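Local coordinates for 15-O-acetyltransferase (Fusarium sporotrichioides, PDB 3FOT), which transfers an acetyl group to the 15-hydroxyl of trichothecene intermediates during biosynthesis of T-2 toxin and related Fusarium mycotoxins, at residues S133-W138 / D466-Q471; L276-I281 / Y493-Y498; Q358-V363 / Q407-R412. All blocks are in the same frame, centred on the assembly; numbering follows the deposited sequence.

Contact 1 of 3, residues S133-W138 / D466-Q471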
loop_
_atom_site.group_PDB
_atom_site.type_symbol
_atom_site.label_atom_id
_atom_site.label_comp_id
_atom_site.label_asym_id
_atom_site.label_seq_id
_atom_site.Cartn_x
_atom_site.Cartn_y
_atom_site.Cartn_z
ATOM N N SER A 133 -7.408 15.709 -11.945
ATOM C CA SER A 133 -6.765 15.357 -10.677
ATOM C C SER A 133 -5.860 14.127 -10.854
ATOM O O SER A 133 -5.932 13.439 -11.870
ATOM C CB SER A 133 -7.821 15.032 -9.620
ATOM O OG SER A 133 -8.443 13.789 -9.894
ATOM N N ALA A 134 -5.038 13.844 -9.842
ATOM C CA ALA A 134 -4.230 12.623 -9.849
ATOM C C ALA A 134 -5.107 11.358 -9.975
ATOM O O ALA A 134 -4.771 10.434 -10.729
ATOM C CB ALA A 134 -3.321 12.567 -8.592
ATOM N N LEU A 135 -6.215 11.300 -9.231
ATOM C CA LEU A 135 -7.108 10.133 -9.334
ATOM C C LEU A 135 -7.849 10.053 -10.662
ATOM O O LEU A 135 -8.167 8.964 -11.107
ATOM C CB LEU A 135 -8.080 10.028 -8.150
ATOM C CG LEU A 135 -7.358 9.666 -6.833
ATOM C CD1 LEU A 135 -8.325 9.653 -5.661
ATOM C CD2 LEU A 135 -6.591 8.348 -6.899
ATOM N N ASP A 136 -8.123 11.200 -11.289
ATOM C CA ASP A 136 -8.692 11.218 -12.654
ATOM C C ASP A 136 -7.730 10.523 -13.600
ATOM O O ASP A 136 -8.125 9.722 -14.435
ATOM C CB ASP A 136 -8.892 12.650 -13.169
ATOM C CG ASP A 136 -10.076 13.360 -12.541
ATOM O OD1 ASP A 136 -10.948 12.704 -11.945
ATOM O OD2 ASP A 136 -10.111 14.606 -12.636
ATOM N N LEU A 137 -6.451 10.828 -13.448
ATOM C CA LEU A 137 -5.420 10.214 -14.277
ATOM C C LEU A 137 -5.273 8.712 -14.009
ATOM O O LEU A 137 -5.081 7.919 -14.939
ATOM C CB LEU A 137 -4.092 10.929 -14.061
ATOM C CG LEU A 137 -2.919 10.399 -14.875
ATOM C CD1 LEU A 137 -3.217 10.436 -16.380
ATOM C CD2 LEU A 137 -1.650 11.212 -14.498
ATOM N N TRP A 138 -5.390 8.309 -12.753
ATOM C CA TRP A 138 -5.401 6.877 -12.441
ATOM C C TRP A 138 -6.494 6.188 -13.269
ATOM O O TRP A 138 -6.256 5.164 -13.934
ATOM C CB TRP A 138 -5.643 6.697 -10.933
ATOM C CG TRP A 138 -5.898 5.258 -10.537
ATOM C CD1 TRP A 138 -5.066 4.220 -10.716
ATOM C CD2 TRP A 138 -7.075 4.739 -9.919
ATOM N NE1 TRP A 138 -5.648 3.050 -10.245
ATOM C CE2 TRP A 138 -6.887 3.348 -9.759
ATOM C CE3 TRP A 138 -8.272 5.313 -9.485
ATOM C CZ2 TRP A 138 -7.834 2.523 -9.158
ATOM C CZ3 TRP A 138 -9.227 4.492 -8.888
ATOM C CH2 TRP A 138 -9.003 3.111 -8.730
ATOM N N ASP A 466 -3.922 10.203 -1.112
ATOM C CA ASP A 466 -4.793 9.034 -1.299
ATOM C C ASP A 466 -3.987 7.857 -1.823
ATOM O O ASP A 466 -3.302 7.972 -2.814
ATOM C CB ASP A 466 -5.945 9.375 -2.237
ATOM C CG ASP A 466 -6.870 10.391 -1.635
ATOM O OD1 ASP A 466 -7.524 10.032 -0.620
ATOM O OD2 ASP A 466 -6.919 11.532 -2.155
ATOM N N PHE A 467 -4.099 6.722 -1.155
ATOM C CA PHE A 467 -3.294 5.560 -1.467
ATOM C C PHE A 467 -4.234 4.500 -2.033
ATOM O O PHE A 467 -5.182 4.067 -1.366
ATOM C CB PHE A 467 -2.586 5.068 -0.208
ATOM C CG PHE A 467 -1.769 3.839 -0.409
ATOM C CD1 PHE A 467 -0.442 3.922 -0.794
ATOM C CD2 PHE A 467 -2.324 2.581 -0.215
ATOM C CE1 PHE A 467 0.313 2.785 -0.984
ATOM C CE2 PHE A 467 -1.555 1.442 -0.407
ATOM C CZ PHE A 467 -0.253 1.547 -0.787
ATOM N N VAL A 468 -4.001 4.139 -3.288
ATOM C CA VAL A 468 -4.824 3.134 -3.955
ATOM C C VAL A 468 -3.982 1.933 -4.414
ATOM O O VAL A 468 -2.825 2.080 -4.823
ATOM C CB VAL A 468 -5.687 3.744 -5.116
ATOM C CG1 VAL A 468 -6.508 4.955 -4.621
ATOM C CG2 VAL A 468 -4.830 4.154 -6.268
ATOM N N VAL A 469 -4.561 0.737 -4.302
ATOM C CA VAL A 469 -3.944 -0.480 -4.836
ATOM C C VAL A 469 -4.973 -1.071 -5.767
ATOM O O VAL A 469 -6.134 -1.233 -5.349
ATOM C CB VAL A 469 -3.622 -1.504 -3.746
ATOM C CG1 VAL A 469 -2.986 -2.737 -4.362
ATOM C CG2 VAL A 469 -2.685 -0.880 -2.719
ATOM N N ASN A 470 -4.590 -1.361 -7.014
ATOM C CA ASN A 470 -5.544 -1.876 -7.994
ATOM C C ASN A 470 -6.202 -3.135 -7.441
ATOM O O ASN A 470 -5.558 -3.911 -6.747
ATOM C CB ASN A 470 -4.860 -2.232 -9.310
ATOM C CG ASN A 470 -4.579 -1.012 -10.189
ATOM O OD1 ASN A 470 -5.105 0.083 -9.961
ATOM N ND2 ASN A 470 -3.758 -1.209 -11.204
ATOM N N GLN A 471 -7.479 -3.325 -7.755
ATOM C CA GLN A 471 -8.228 -4.494 -7.291
ATOM C C GLN A 471 -8.817 -5.242 -8.487
ATOM O O GLN A 471 -9.648 -4.690 -9.226
ATOM C CB GLN A 471 -9.341 -4.084 -6.322
ATOM C CG GLN A 471 -10.345 -5.208 -5.967
ATOM C CD GLN A 471 -9.730 -6.335 -5.143
ATOM O OE1 GLN A 471 -8.771 -6.978 -5.563
ATOM N NE2 GLN A 471 -10.309 -6.598 -3.970
#
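W138 reaches from the first turns of helix 134-147 to V468, near the end of strand 457-469, and N470, just past it. From CB, CG lies anti to the backbone N (chi1 171°). In one of its two conformers, V468 sets CG2 over the five-membered ring, 4.2 Å from its centroid, a CH-pi contact nearest CE2. At the edge, W138 NE1 donates to N470 OD1 at 3.0 Å. W138 CE2 and CZ2 lie 3.7 Å from the same OD1. The acceptor lies in the ring plane, and the ring and amide planes are 28° apart. Further round, CZ3 packs on C279 of strand 277-283. Y54 meets the indole edge-to-face.

One turn earlier L135 divides its branches between two residues of the strand. CD2 touches CG1 of V468 in the same conformer at 4.1 Å, and CD1 touches D466 CB at 4.2 Å. S133 and D136 form a capping box where this helix starts.

N470 ND2 donates to A49 O and to E142 OE2 of the same helix. Both ends of the amide are therefore used, which sets its orientation. The chemistry is apolar packing of a helix on a strand, with one buried indole N-H satisfied where the strand ends.

Contact 2 of 3, residues L276-I281 / Y493-Y498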
loop_
_atom_site.group_PDB
_atom_site.type_symbol
_atom_site.label_atom_id
_atom_site.label_comp_id
_atom_site.label_asym_id
_atom_site.label_seq_id
_atom_site.Cartn_x
_atom_site.Cartn_y
_atom_site.Cartn_z
ATOM N N LEU A 276 -12.646 -3.098 -14.627
ATOM C CA LEU A 276 -11.657 -2.102 -14.212
ATOM C C LEU A 276 -11.643 -1.861 -12.705
ATOM O O LEU A 276 -12.704 -1.887 -12.085
ATOM C CB LEU A 276 -11.939 -0.782 -14.932
ATOM C CG LEU A 276 -11.739 -0.841 -16.456
ATOM C CD1 LEU A 276 -12.272 0.385 -17.179
ATOM C CD2 LEU A 276 -10.279 -1.008 -16.753
ATOM N N PRO A 277 -10.439 -1.597 -12.123
ATOM C CA PRO A 277 -10.413 -1.212 -10.706
ATOM C C PRO A 277 -11.024 0.156 -10.518
ATOM O O PRO A 277 -10.811 1.061 -11.352
ATOM C CB PRO A 277 -8.910 -1.191 -10.362
ATOM C CG PRO A 277 -8.231 -0.958 -11.654
ATOM C CD PRO A 277 -9.083 -1.637 -12.707
ATOM N N ARG A 278 -11.792 0.318 -9.444
ATOM C CA ARG A 278 -12.391 1.598 -9.148
ATOM C C ARG A 278 -12.256 1.872 -7.673
ATOM O O ARG A 278 -11.931 0.976 -6.898
ATOM C CB ARG A 278 -13.866 1.641 -9.535
ATOM C CG ARG A 278 -14.163 1.407 -11.005
ATOM C CD ARG A 278 -13.541 2.460 -11.908
ATOM N NE ARG A 278 -14.011 2.327 -13.284
ATOM C CZ ARG A 278 -13.660 3.136 -14.286
ATOM N NH1 ARG A 278 -12.822 4.140 -14.083
ATOM N NH2 ARG A 278 -14.156 2.939 -15.502
ATOM N N CYS A 279 -12.492 3.110 -7.280
ATOM C CA CYS A 279 -12.307 3.534 -5.896
ATOM C C CYS A 279 -13.462 4.427 -5.420
ATOM O O CYS A 279 -13.917 5.254 -6.181
ATOM C CB CYS A 279 -10.976 4.288 -5.803
ATOM S SG CYS A 279 -10.398 4.614 -4.145
ATOM N N VAL A 280 -13.893 4.279 -4.166
ATOM C CA VAL A 280 -14.829 5.212 -3.547
ATOM C C VAL A 280 -14.149 5.682 -2.276
ATOM O O VAL A 280 -13.673 4.865 -1.495
ATOM C CB VAL A 280 -16.195 4.565 -3.224
ATOM C CG1 VAL A 280 -17.094 5.589 -2.526
ATOM C CG2 VAL A 280 -16.865 4.087 -4.494
ATOM N N ILE A 281 -14.082 7.002 -2.080
ATOM C CA ILE A 281 -13.335 7.583 -0.957
ATOM C C ILE A 281 -14.261 8.395 -0.045
ATOM O O ILE A 281 -15.110 9.148 -0.521
ATOM C CB ILE A 281 -12.217 8.532 -1.484
ATOM C CG1 ILE A 281 -11.143 7.750 -2.251
ATOM C CG2 ILE A 281 -11.611 9.316 -0.339
ATOM C CD1 ILE A 281 -10.136 8.606 -2.992
ATOM N N TYR A 493 -12.507 -1.586 -5.515
ATOM C CA TYR A 493 -13.309 -2.702 -5.967
ATOM C C TYR A 493 -13.113 -2.821 -7.447
ATOM O O TYR A 493 -12.542 -1.921 -8.080
ATOM C CB TYR A 493 -14.771 -2.488 -5.607
ATOM C CG TYR A 493 -15.475 -1.372 -6.328
ATOM C CD1 TYR A 493 -16.372 -1.651 -7.355
ATOM C CD2 TYR A 493 -15.273 -0.030 -5.971
ATOM C CE1 TYR A 493 -17.031 -0.645 -8.010
ATOM C CE2 TYR A 493 -15.942 0.981 -6.618
ATOM C CZ TYR A 493 -16.823 0.664 -7.635
ATOM O OH TYR A 493 -17.492 1.668 -8.304
ATOM N N ASN A 494 -13.538 -3.946 -7.998
ATOM C CA ASN A 494 -13.532 -4.095 -9.432
ATOM C C ASN A 494 -14.943 -3.866 -9.943
ATOM O O ASN A 494 -15.884 -4.461 -9.419
ATOM C CB ASN A 494 -13.026 -5.473 -9.808
ATOM C CG ASN A 494 -12.676 -5.552 -11.257
ATOM O OD1 ASN A 494 -13.549 -5.783 -12.092
ATOM N ND2 ASN A 494 -11.412 -5.274 -11.578
ATOM N N ASP A 495 -15.095 -3.019 -10.966
ATOM C CA ASP A 495 -16.439 -2.614 -11.395
ATOM C C ASP A 495 -17.236 -3.641 -12.195
ATOM O O ASP A 495 -18.388 -3.374 -12.553
ATOM C CB ASP A 495 -16.473 -1.226 -12.050
ATOM C CG ASP A 495 -15.867 -1.197 -13.444
ATOM O OD1 ASP A 495 -15.496 -2.248 -13.993
ATOM O OD2 ASP A 495 -15.774 -0.084 -14.016
ATOM N N ALA A 496 -16.634 -4.801 -12.449
ATOM C CA ALA A 496 -17.387 -5.953 -12.935
ATOM C C ALA A 496 -18.240 -6.554 -11.816
ATOM O O ALA A 496 -19.286 -7.164 -12.080
ATOM C CB ALA A 496 -16.451 -6.997 -13.466
ATOM N N ASN A 497 -17.783 -6.377 -10.575
ATOM C CA ASN A 497 -18.314 -7.153 -9.445
ATOM C C ASN A 497 -19.334 -6.405 -8.586
ATOM O O ASN A 497 -20.182 -7.035 -7.921
ATOM C CB ASN A 497 -17.167 -7.678 -8.574
ATOM C CG ASN A 497 -16.113 -8.421 -9.370
ATOM O OD1 ASN A 497 -14.924 -8.172 -9.201
ATOM N ND2 ASN A 497 -16.545 -9.329 -10.266
ATOM N N TYR A 498 -19.235 -5.076 -8.587
ATOM C CA TYR A 498 -20.139 -4.222 -7.835
ATOM C C TYR A 498 -20.480 -2.970 -8.625
ATOM O O TYR A 498 -19.722 -2.534 -9.482
ATOM C CB TYR A 498 -19.483 -3.767 -6.522
ATOM C CG TYR A 498 -19.032 -4.904 -5.668
ATOM C CD1 TYR A 498 -19.890 -5.464 -4.704
ATOM C CD2 TYR A 498 -17.755 -5.429 -5.812
ATOM C CE1 TYR A 498 -19.471 -6.520 -3.907
ATOM C CE2 TYR A 498 -17.326 -6.487 -5.015
ATOM C CZ TYR A 498 -18.183 -7.025 -4.070
ATOM O OH TYR A 498 -17.768 -8.080 -3.289
HETATM O O HOH W 1 -15.672 0.465 -16.546
#
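D495 OD2 is gripped by R278 NE and by a water. The salt bridge from R278 NE is 3.1 Å long and nearly straight, with an N-H...O angle of 174°. OD2 lies at the edge of the guanidinium, near its plane. The donor stands above the carboxylate plane, and the two planes are 57° apart. The water donates to OD2 at 2.6 Å and accepts from R278 NH2, so it bridges the two charged groups. R278 NH1 turns to E143 of helix 134-147 in a second salt bridge.

The other carboxylate oxygen, OD1, accepts from L276 N, again from above the carboxylate plane. D495 N returns a bond to L276 O at 2.9 Å. Backbone and carboxylate of D495 thus both hold L276.

Next to this, R278 and Y493 form an antiparallel hydrogen-bonded pair. R278 N donates to Y493 O at 2.7 Å, and Y493 N donates to R278 O. Their side chains share a face of the sheet. Y493 CG lies between its backbone N and carbonyl carbon (chi1 68°). The ring is laid against R278, with R278 CB over one face, 4.0 Å from the centroid. V280 CG2 reaches Y493 CE2 at 3.9 Å.

P277 and N494 make the neighbouring non-hydrogen-bonded pair. N494 OD1 accepts from A496 N in an Asx turn and also from A275 N. N494 ND2 donates to Q471 O.

Strand 277-283 is an outer strand of its sheet within this chain. Its pairing passes from backbone bonds to a salt bridge where strand 486-494 ends. R278 pairs with two carboxylates, D495 through NE and E143 through NH1. This would probably favour its charged form and fix the guanidinium.

Contact 3 of 3, residues Q358-V363 / Q407-R412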
loop_
_atom_site.group_PDB
_atom_site.type_symbol
_atom_site.label_atom_id
_atom_site.label_comp_id
_atom_site.label_asym_id
_atom_site.label_seq_id
_atom_site.Cartn_x
_atom_site.Cartn_y
_atom_site.Cartn_z
ATOM N N GLN A 358 5.786 -7.971 4.781
ATOM C CA GLN A 358 4.410 -8.205 5.210
ATOM C C GLN A 358 4.254 -9.589 5.783
ATOM O O GLN A 358 4.958 -10.521 5.394
ATOM C CB GLN A 358 3.437 -8.058 4.039
ATOM C CG GLN A 358 3.431 -6.629 3.457
ATOM C CD GLN A 358 2.645 -5.686 4.334
ATOM O OE1 GLN A 358 1.469 -5.947 4.621
ATOM N NE2 GLN A 358 3.278 -4.580 4.771
ATOM N N THR A 359 3.322 -9.705 6.718
ATOM C CA THR A 359 2.945 -11.028 7.182
ATOM C C THR A 359 1.443 -11.067 7.355
ATOM O O THR A 359 0.738 -10.227 6.773
ATOM C CB THR A 359 3.777 -11.492 8.422
ATOM O OG1 THR A 359 3.409 -12.834 8.757
ATOM C CG2 THR A 359 3.596 -10.600 9.603
ATOM N N ALA A 360 0.949 -12.041 8.129
ATOM C CA ALA A 360 -0.448 -12.446 8.070
ATOM C C ALA A 360 -0.978 -12.651 9.491
ATOM O O ALA A 360 -0.214 -12.968 10.405
ATOM C CB ALA A 360 -0.562 -13.737 7.284
ATOM N N ALA A 361 -2.280 -12.413 9.673
ATOM C CA ALA A 361 -2.996 -12.750 10.911
ATOM C C ALA A 361 -4.411 -13.135 10.511
ATOM O O ALA A 361 -4.821 -12.892 9.378
ATOM C CB ALA A 361 -3.030 -11.552 11.894
ATOM N N VAL A 362 -5.163 -13.746 11.420
ATOM C CA VAL A 362 -6.534 -14.097 11.099
ATOM C C VAL A 362 -7.429 -13.437 12.137
ATOM O O VAL A 362 -7.331 -13.721 13.336
ATOM C CB VAL A 362 -6.787 -15.637 11.050
ATOM C CG1 VAL A 362 -8.228 -15.924 10.697
ATOM C CG2 VAL A 362 -5.866 -16.313 10.037
ATOM N N VAL A 363 -8.252 -12.509 11.669
ATOM C CA VAL A 363 -9.297 -11.908 12.502
ATOM C C VAL A 363 -10.482 -12.881 12.599
ATOM O O VAL A 363 -10.941 -13.406 11.590
ATOM C CB VAL A 363 -9.752 -10.566 11.889
ATOM C CG1 VAL A 363 -10.971 -9.974 12.631
ATOM C CG2 VAL A 363 -8.601 -9.600 11.908
ATOM N N GLN A 407 6.764 -13.260 11.134
ATOM C CA GLN A 407 7.256 -12.849 9.804
ATOM C C GLN A 407 7.657 -14.058 8.972
ATOM O O GLN A 407 7.327 -14.129 7.786
ATOM C CB GLN A 407 8.368 -11.793 9.859
ATOM C CG GLN A 407 8.831 -11.315 8.463
ATOM C CD GLN A 407 7.700 -10.706 7.604
ATOM O OE1 GLN A 407 6.784 -10.069 8.119
ATOM N NE2 GLN A 407 7.779 -10.908 6.292
ATOM N N ALA A 408 8.332 -15.028 9.595
ATOM C CA ALA A 408 8.660 -16.270 8.887
ATOM C C ALA A 408 7.402 -16.983 8.371
ATOM O O ALA A 408 7.400 -17.552 7.273
ATOM C CB ALA A 408 9.486 -17.224 9.801
ATOM N N LEU A 409 6.341 -16.950 9.172
ATOM C CA LEU A 409 5.072 -17.600 8.816
ATOM C C LEU A 409 4.458 -16.900 7.607
ATOM O O LEU A 409 3.952 -17.558 6.719
ATOM C CB LEU A 409 4.096 -17.595 10.000
ATOM C CG LEU A 409 2.664 -18.115 9.808
ATOM C CD1 LEU A 409 2.090 -18.778 11.084
ATOM C CD2 LEU A 409 1.744 -16.950 9.393
ATOM N N GLY A 410 4.490 -15.568 7.612
ATOM C CA GLY A 410 3.978 -14.771 6.478
ATOM C C GLY A 410 4.632 -15.184 5.178
ATOM O O GLY A 410 3.960 -15.425 4.183
ATOM N N LEU A 411 5.955 -15.268 5.184
ATOM C CA LEU A 411 6.697 -15.598 3.976
ATOM C C LEU A 411 6.269 -16.968 3.462
ATOM O O LEU A 411 6.020 -17.156 2.279
ATOM C CB LEU A 411 8.207 -15.559 4.244
ATOM C CG LEU A 411 8.771 -14.204 4.682
ATOM C CD1 LEU A 411 10.261 -14.356 4.987
ATOM C CD2 LEU A 411 8.527 -13.107 3.637
ATOM N N ARG A 412 6.157 -17.921 4.378
ATOM C CA ARG A 412 5.812 -19.285 4.006
ATOM C C ARG A 412 4.381 -19.425 3.510
ATOM O O ARG A 412 4.119 -20.072 2.483
ATOM C CB ARG A 412 6.070 -20.210 5.226
ATOM C CG ARG A 412 6.019 -21.656 4.881
ATOM C CD ARG A 412 6.403 -22.479 6.093
ATOM N NE ARG A 412 6.324 -23.907 5.818
ATOM C CZ ARG A 412 6.116 -24.835 6.759
ATOM N NH1 ARG A 412 5.960 -24.487 8.028
ATOM N NH2 ARG A 412 6.052 -26.113 6.423
#
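Q358 meets Q407 through its backbone, while its own CB points away from the helix. Q407 NE2 donates to Q358 O at 3.0 Å. The donor stands well above the carbonyl plane, 55° out of it. The Q407 chain bends at chi2 (58°), which turns CD back toward the strand. Q358 NE2 donates to D190 OD2.

T359 comes next and points at the helix. Its OG1 is anti to the backbone N, and it hydrogen-bonds to L406 O, just before the helical segment. The same T359 OG1 lies 3.0 Å from G410 CA. G410 has no side chain, and the backbones come close there, with T359 CA 3.9 Å from G410 CA. T359 CB rests against Q407 OE1 at 3.3 Å.

A360 adds a looser apolar touch, its CB 4.5 Å from L409 CD2. Its side chain also lies about 4 Å, between nearest atoms, from that of H414, further along the same helix.

Strand 358-365 thus runs across helix 406-423, with segment axes at 94° and 6.3 Å apart at closest approach. The close crossing at a glycine lies beside the site of this BAHD-superfamily acetyltransferase where H414 binds 15-deacetylcalonectrin.

Contacts 1 and 2 are neighbours, their centres 12 Å apart. Helix 134-147 joins them: L135 packs on I281, and W138 packs on C279 and the backbone of R278. Contact 3 is separate, about 27 Å from each by centres, and uses other elements. It lies across the centre of the chain from contact 1. Contacts 1 and 3 are buried; contact 2 is only partly so. Their chemistry follows. Contact 2 has strand pairing, a salt bridge and a bridging water. Contacts 1 and 3 each set a helix against a strand with a side-chain hydrogen bond across, through aliphatic and indole packing in contact 1 and close backbone approach in contact 3.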